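Local coordinates for protein inulin fructotransferase (Bacillus sp. snu-7, PDB 2INV) that cleaves inulin by intramolecular fructosyl transfer, releasing a cyclic di-fructose anhydride, at residues A[15-20]-A[39-44]; A[67-72]-A[111-116]. All blocks are in the same frame, centred on the assembly; numbering follows the deposited sequence.

Interaction 1: residues A[15-20]-A[39-44]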
loop_
_atom_site.group_PDB
_atom_site.type_symbol
_atom_site.label_atom_id
_atom_site.label_comp_id
_atom_site.label_asym_id
_atom_site.label_seq_id
_atom_site.Cartn_x
_atom_site.Cartn_y
_atom_site.Cartn_z
ATOM N N TYR A 15 22.831 -10.808 -14.663
ATOM C CA TYR A 15 22.981 -12.205 -15.061
ATOM C C TYR A 15 21.589 -12.805 -15.241
ATOM O O TYR A 15 20.610 -12.329 -14.657
ATOM C CB TYR A 15 23.701 -13.044 -13.995
ATOM C CG TYR A 15 25.040 -12.536 -13.488
ATOM C CD1 TYR A 15 25.118 -11.409 -12.672
ATOM C CD2 TYR A 15 26.218 -13.231 -13.761
ATOM C CE1 TYR A 15 26.329 -10.988 -12.134
ATOM C CE2 TYR A 15 27.445 -12.819 -13.225
ATOM C CZ TYR A 15 27.491 -11.700 -12.414
ATOM O OH TYR A 15 28.688 -11.284 -11.878
ATOM N N ASP A 16 21.508 -13.854 -16.053
ATOM C CA ASP A 16 20.253 -14.569 -16.300
ATOM C C ASP A 16 20.662 -15.959 -15.809
ATOM O O ASP A 16 21.637 -16.515 -16.309
ATOM C CB ASP A 16 19.965 -14.633 -17.798
ATOM C CG ASP A 16 18.785 -15.534 -18.133
ATOM O OD1 ASP A 16 18.773 -16.696 -17.673
ATOM O OD2 ASP A 16 17.876 -15.097 -18.879
ATOM N N VAL A 17 19.969 -16.532 -14.833
ATOM C CA VAL A 17 20.413 -17.834 -14.354
ATOM C C VAL A 17 20.522 -18.924 -15.419
ATOM O O VAL A 17 21.363 -19.815 -15.287
ATOM C CB VAL A 17 19.553 -18.373 -13.165
ATOM C CG1 VAL A 17 19.767 -17.511 -11.934
ATOM C CG2 VAL A 17 18.090 -18.438 -13.540
ATOM N N THR A 18 19.731 -18.846 -16.488
ATOM C CA THR A 18 19.790 -19.887 -17.518
ATOM C C THR A 18 20.967 -19.846 -18.512
ATOM O O THR A 18 21.271 -20.869 -19.127
ATOM C CB THR A 18 18.477 -19.933 -18.351
ATOM O OG1 THR A 18 18.401 -18.783 -19.203
ATOM C CG2 THR A 18 17.261 -19.949 -17.429
ATOM N N THR A 19 21.632 -18.701 -18.671
ATOM C CA THR A 19 22.745 -18.599 -19.626
ATOM C C THR A 19 24.124 -18.748 -19.005
ATOM O O THR A 19 25.118 -18.920 -19.710
ATOM C CB THR A 19 22.785 -17.228 -20.314
ATOM O OG1 THR A 19 22.856 -16.199 -19.317
ATOM C CG2 THR A 19 21.567 -17.017 -21.181
ATOM N N TRP A 20 24.182 -18.673 -17.686
ATOM C CA TRP A 20 25.447 -18.717 -16.990
ATOM C C TRP A 20 26.001 -20.095 -16.636
ATOM O O TRP A 20 25.455 -20.800 -15.782
ATOM C CB TRP A 20 25.313 -17.833 -15.754
ATOM C CG TRP A 20 26.483 -17.870 -14.886
ATOM C CD1 TRP A 20 26.747 -18.783 -13.917
ATOM C CD2 TRP A 20 27.583 -16.966 -14.906
ATOM N NE1 TRP A 20 27.950 -18.508 -13.326
ATOM C CE2 TRP A 20 28.489 -17.397 -13.917
ATOM C CE3 TRP A 20 27.898 -15.836 -15.675
ATOM C CZ2 TRP A 20 29.688 -16.733 -13.659
ATOM C CZ3 TRP A 20 29.093 -15.172 -15.424
ATOM C CH2 TRP A 20 29.976 -15.626 -14.422
ATOM N N ASN A 39 25.328 -19.314 -6.511
ATOM C CA ASN A 39 26.534 -19.167 -5.708
ATOM C C ASN A 39 27.730 -18.858 -6.613
ATOM O O ASN A 39 28.595 -18.064 -6.242
ATOM C CB ASN A 39 26.805 -20.418 -4.870
ATOM C CG ASN A 39 25.973 -20.459 -3.593
ATOM O OD1 ASN A 39 25.734 -19.428 -2.962
ATOM N ND2 ASN A 39 25.538 -21.655 -3.202
ATOM N N ASP A 40 27.774 -19.454 -7.807
ATOM C CA ASP A 40 28.888 -19.174 -8.709
ATOM C C ASP A 40 28.764 -17.756 -9.252
ATOM O O ASP A 40 29.778 -17.106 -9.508
ATOM C CB ASP A 40 28.950 -20.166 -9.876
ATOM C CG ASP A 40 30.262 -20.076 -10.648
ATOM O OD1 ASP A 40 31.327 -20.358 -10.059
ATOM O OD2 ASP A 40 30.232 -19.722 -11.843
ATOM N N ILE A 41 27.535 -17.270 -9.433
ATOM C CA ILE A 41 27.371 -15.906 -9.921
ATOM C C ILE A 41 27.854 -14.927 -8.856
ATOM O O ILE A 41 28.605 -14.010 -9.151
ATOM C CB ILE A 41 25.902 -15.577 -10.277
ATOM C CG1 ILE A 41 25.504 -16.295 -11.570
ATOM C CG2 ILE A 41 25.743 -14.074 -10.453
ATOM C CD1 ILE A 41 24.014 -16.299 -11.838
ATOM N N ILE A 42 27.427 -15.128 -7.614
ATOM C CA ILE A 42 27.851 -14.245 -6.531
ATOM C C ILE A 42 29.369 -14.287 -6.422
ATOM O O ILE A 42 30.002 -13.283 -6.089
ATOM C CB ILE A 42 27.254 -14.657 -5.168
ATOM C CG1 ILE A 42 25.737 -14.484 -5.192
ATOM C CG2 ILE A 42 27.853 -13.790 -4.054
ATOM C CD1 ILE A 42 25.031 -15.028 -3.965
ATOM N N ALA A 43 29.954 -15.447 -6.711
ATOM C CA ALA A 43 31.397 -15.594 -6.653
ATOM C C ALA A 43 32.032 -14.739 -7.746
ATOM O O ALA A 43 33.120 -14.207 -7.562
ATOM C CB ALA A 43 31.786 -17.061 -6.822
ATOM N N ASP A 44 31.350 -14.597 -8.878
ATOM C CA ASP A 44 31.885 -13.790 -9.970
ATOM C C ASP A 44 31.752 -12.306 -9.655
ATOM O O ASP A 44 32.576 -11.499 -10.082
ATOM C CB ASP A 44 31.163 -14.078 -11.288
ATOM C CG ASP A 44 31.737 -13.273 -12.449
ATOM O OD1 ASP A 44 32.869 -13.576 -12.892
ATOM O OD2 ASP A 44 31.061 -12.327 -12.907
#
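Y15, in strand 14-16, sets its ring face against I41 of helix 30-48, the CG2 methyl over the ring centre, a CH-pi contact. Its CG stands anti to the carbonyl carbon (chi1 -53°), which carries the ring past I41 so that Y15 OH donates to D44 OD2 at 2.8 Å. The acceptor uses its anti lone pair, pointing away from the other carboxylate oxygen, and the carboxylate is turned 85° from the ring plane. R48, one turn further along the helix, bridges to the same OD2 through its NE and bonds Y15 OH through NH2, so the phenol and the carboxylate share one arginine, which probably stabilises the negative charge of D44. D16 faces away from the helix and closes an Asx turn: its OD1 takes the T18 N at 2.6 Å and also T18 OG1, which arrives from above the carboxylate plane. V17 brings CG1 within 4.4 Å of I41 CD1, a looser apolar contact. Past T19 the chain comes back, and W20, with CG anti to the backbone N, reaches over the helix. The five-membered part of its indole rests on I41 CG1, whose distance to the centroid is 3.6 Å, so I41 fills the angle between two steeply inclined rings, CG2 against Y15 and CG1 against W20, whose same face also meets Y15 CD2. At the indole rim, W20 NE1 donates almost within the ring plane to D40 OD2 at 3.0 Å, a rather bent bond of 143°. The six-membered ring reaches D44, W20 CH2 lying 3.5 Å from D44 CG. I41 also meets I60 of strand 58-62, and Y15 and V17 pair with that strand's backbone. This is the N-terminal end of a right-handed parallel beta-helix, where a helix packs against the first strands as a cap.

Interaction 2: residues A[67-72]-A[111-116]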
loop_
_atom_site.group_PDB
_atom_site.type_symbol
_atom_site.label_atom_id
_atom_site.label_comp_id
_atom_site.label_asym_id
_atom_site.label_seq_id
_atom_site.Cartn_x
_atom_site.Cartn_y
_atom_site.Cartn_z
ATOM N N TYR A 67 12.933 -24.774 -11.579
ATOM C CA TYR A 67 14.328 -24.920 -11.158
ATOM C C TYR A 67 14.457 -25.601 -9.793
ATOM O O TYR A 67 13.792 -25.213 -8.832
ATOM C CB TYR A 67 15.003 -23.548 -11.073
ATOM C CG TYR A 67 14.786 -22.669 -12.278
ATOM C CD1 TYR A 67 15.536 -22.841 -13.437
ATOM C CD2 TYR A 67 13.821 -21.666 -12.259
ATOM C CE1 TYR A 67 15.330 -22.032 -14.554
ATOM C CE2 TYR A 67 13.606 -20.851 -13.366
ATOM C CZ TYR A 67 14.363 -21.039 -14.508
ATOM O OH TYR A 67 14.149 -20.238 -15.601
ATOM N N ASP A 68 15.326 -26.608 -9.716
ATOM C CA ASP A 68 15.581 -27.345 -8.473
ATOM C C ASP A 68 16.734 -26.709 -7.700
ATOM O O ASP A 68 17.775 -26.403 -8.282
ATOM C CB ASP A 68 15.979 -28.796 -8.764
ATOM C CG ASP A 68 14.793 -29.701 -9.044
ATOM O OD1 ASP A 68 13.642 -29.215 -9.068
ATOM O OD2 ASP A 68 15.023 -30.919 -9.218
ATOM N N LEU A 69 16.558 -26.515 -6.397
ATOM C CA LEU A 69 17.634 -25.950 -5.593
ATOM C C LEU A 69 18.069 -26.973 -4.552
ATOM O O LEU A 69 17.325 -27.268 -3.606
ATOM C CB LEU A 69 17.200 -24.656 -4.890
ATOM C CG LEU A 69 18.326 -23.896 -4.170
ATOM C CD1 LEU A 69 18.097 -22.406 -4.306
ATOM C CD2 LEU A 69 18.403 -24.301 -2.705
ATOM N N HIS A 70 19.263 -27.525 -4.739
ATOM C CA HIS A 70 19.798 -28.501 -3.809
ATOM C C HIS A 70 20.815 -27.786 -2.904
ATOM O O HIS A 70 20.881 -28.060 -1.708
ATOM C CB HIS A 70 20.471 -29.653 -4.575
ATOM C CG HIS A 70 19.516 -30.641 -5.174
ATOM N ND1 HIS A 70 19.004 -31.712 -4.472
ATOM C CD2 HIS A 70 19.000 -30.736 -6.426
ATOM C CE1 HIS A 70 18.221 -32.424 -5.263
ATOM N NE2 HIS A 70 18.201 -31.853 -6.453
ATOM N N THR A 71 21.584 -26.854 -3.472
ATOM C CA THR A 71 22.608 -26.115 -2.722
ATOM C C THR A 71 22.181 -24.742 -2.189
ATOM O O THR A 71 21.796 -23.854 -2.950
ATOM C CB THR A 71 23.871 -25.900 -3.574
ATOM O OG1 THR A 71 24.361 -27.164 -4.033
ATOM C CG2 THR A 71 24.961 -25.230 -2.741
ATOM N N GLN A 72 22.302 -24.570 -0.875
ATOM C CA GLN A 72 21.944 -23.321 -0.195
ATOM C C GLN A 72 22.740 -22.128 -0.706
ATOM O O GLN A 72 23.971 -22.189 -0.805
ATOM C CB GLN A 72 22.171 -23.458 1.319
ATOM C CG GLN A 72 22.103 -22.138 2.094
ATOM C CD GLN A 72 22.633 -22.257 3.507
ATOM O OE1 GLN A 72 23.847 -22.212 3.739
ATOM N NE2 GLN A 72 21.721 -22.416 4.466
ATOM N N SER A 111 8.753 -17.925 -12.097
ATOM C CA SER A 111 10.164 -18.224 -11.849
ATOM C C SER A 111 10.144 -19.073 -10.579
ATOM O O SER A 111 10.399 -18.598 -9.463
ATOM C CB SER A 111 10.938 -16.926 -11.650
ATOM O OG SER A 111 10.598 -16.022 -12.686
ATOM N N HIS A 112 9.828 -20.340 -10.814
ATOM C CA HIS A 112 9.642 -21.391 -9.834
ATOM C C HIS A 112 10.909 -22.096 -9.325
ATOM O O HIS A 112 11.577 -22.827 -10.071
ATOM C CB HIS A 112 8.668 -22.371 -10.495
ATOM C CG HIS A 112 8.315 -23.565 -9.678
ATOM N ND1 HIS A 112 7.988 -23.499 -8.340
ATOM C CD2 HIS A 112 8.124 -24.852 -10.050
ATOM C CE1 HIS A 112 7.605 -24.694 -7.927
ATOM N NE2 HIS A 112 7.676 -25.532 -8.945
ATOM N N ILE A 113 11.224 -21.888 -8.050
ATOM C CA ILE A 113 12.378 -22.540 -7.451
ATOM C C ILE A 113 11.888 -23.554 -6.437
ATOM O O ILE A 113 11.201 -23.209 -5.469
ATOM C CB ILE A 113 13.317 -21.557 -6.719
ATOM C CG1 ILE A 113 14.065 -20.695 -7.732
ATOM C CG2 ILE A 113 14.305 -22.338 -5.852
ATOM C CD1 ILE A 113 15.021 -19.709 -7.104
ATOM N N ARG A 114 12.225 -24.811 -6.682
ATOM C CA ARG A 114 11.838 -25.858 -5.773
ATOM C C ARG A 114 12.996 -26.055 -4.826
ATOM O O ARG A 114 14.109 -26.408 -5.221
ATOM C CB ARG A 114 11.516 -27.118 -6.546
ATOM C CG ARG A 114 10.783 -26.833 -7.844
ATOM C CD ARG A 114 9.861 -27.966 -8.157
ATOM N NE ARG A 114 10.591 -29.223 -8.102
ATOM C CZ ARG A 114 10.064 -30.388 -7.773
ATOM N NH1 ARG A 114 8.790 -30.468 -7.472
ATOM N NH2 ARG A 114 10.827 -31.463 -7.731
ATOM N N VAL A 115 12.704 -25.759 -3.570
ATOM C CA VAL A 115 13.652 -25.841 -2.483
ATOM C C VAL A 115 13.792 -27.293 -2.047
ATOM O O VAL A 115 12.876 -27.870 -1.457
ATOM C CB VAL A 115 13.152 -24.972 -1.318
ATOM C CG1 VAL A 115 14.126 -25.019 -0.159
ATOM C CG2 VAL A 115 12.964 -23.542 -1.801
ATOM N N LEU A 116 14.944 -27.879 -2.352
ATOM C CA LEU A 116 15.222 -29.266 -2.002
ATOM C C LEU A 116 16.483 -29.283 -1.142
ATOM O O LEU A 116 17.398 -30.080 -1.367
ATOM C CB LEU A 116 15.445 -30.084 -3.277
ATOM C CG LEU A 116 14.320 -29.932 -4.299
ATOM C CD1 LEU A 116 14.744 -30.540 -5.626
ATOM C CD2 LEU A 116 13.064 -30.600 -3.769
HETATM O O HOH W 1 19.106 -32.021 -1.789
#
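Y67 and H112 begin a parallel pairing of strand 65-69 with strand 111-115, Y67 N donating to H112 O at 2.8 Å. The backbone then zips in the staggered pattern of parallel strands: R114 N gives to Y67 O at 2.7 Å, R114 O receives L69 N, and L69 O accepts L116 N at 2.8 Å, just past the end of the strand. I113 CA adds a C-H...O contact to Y67 O. The strand axes nevertheless diverge by 32°. Such in-register stacking of parallel strands from successive turns builds the wall of a right-handed parallel beta-helix, in which strand 111-115 is flanked by strand 65-69 and by strand 135-146. Apolar packing occupies the face carrying Y67, L69, I113 and V115. There L69 CB meets I113 CG2 at 3.8 Å, and Y67 CB lies more loosely near I113 CG1. Y67 and L69 also touch I34 of helix 30-48, while the Y67 hydroxyl bonds P63 O. The charged pair belongs to the other face. D68 and R114 run side by side in the same direction, and R114, bent at chi2 and chi3 (-52° at the latter), turns its NE back onto D68 OD1 at 3.2 Å. This salt-bridge hydrogen bond is nearly straight, 173°, and lies in the guanidinium plane; R114 NH1 hydrogen-bonds to Q107 OE1. L116 lays CD1 over the face of the D68 carboxylate, 3.5 Å from D68 CG, and the same methyl sits over one face of the H70 imidazole as a distant CH-pi contact. A water links the ends of the two segments, donating to L116 O at 2.6 Å and bonded to H70 ND1 at the ring edge.

In the fold
Interaction 1 and interaction 2 are neighbours near the N-terminal end of the beta-helix, their centres 15 Å apart, with interaction 1 lying further out, 30 Å from the chain centre against 21 Å. They are consecutive in sequence. Helix 30-48 supplies one side of interaction 1 and, through I34, packs on Y67 and L69 of interaction 2. They also touch directly: N39 ND2 lies 2.9 Å from Q72 O, a probable hydrogen bond, and T18 CG2 packs 3.6 Å from Y67 OH. T18 additionally meets P12 of the second subunit, so interaction 1 borders a subunit interface. Neither contact supplies a residue to the glycan pockets, one lined by S93, E204 and F250 among others, the second by R134, D193 and Q216.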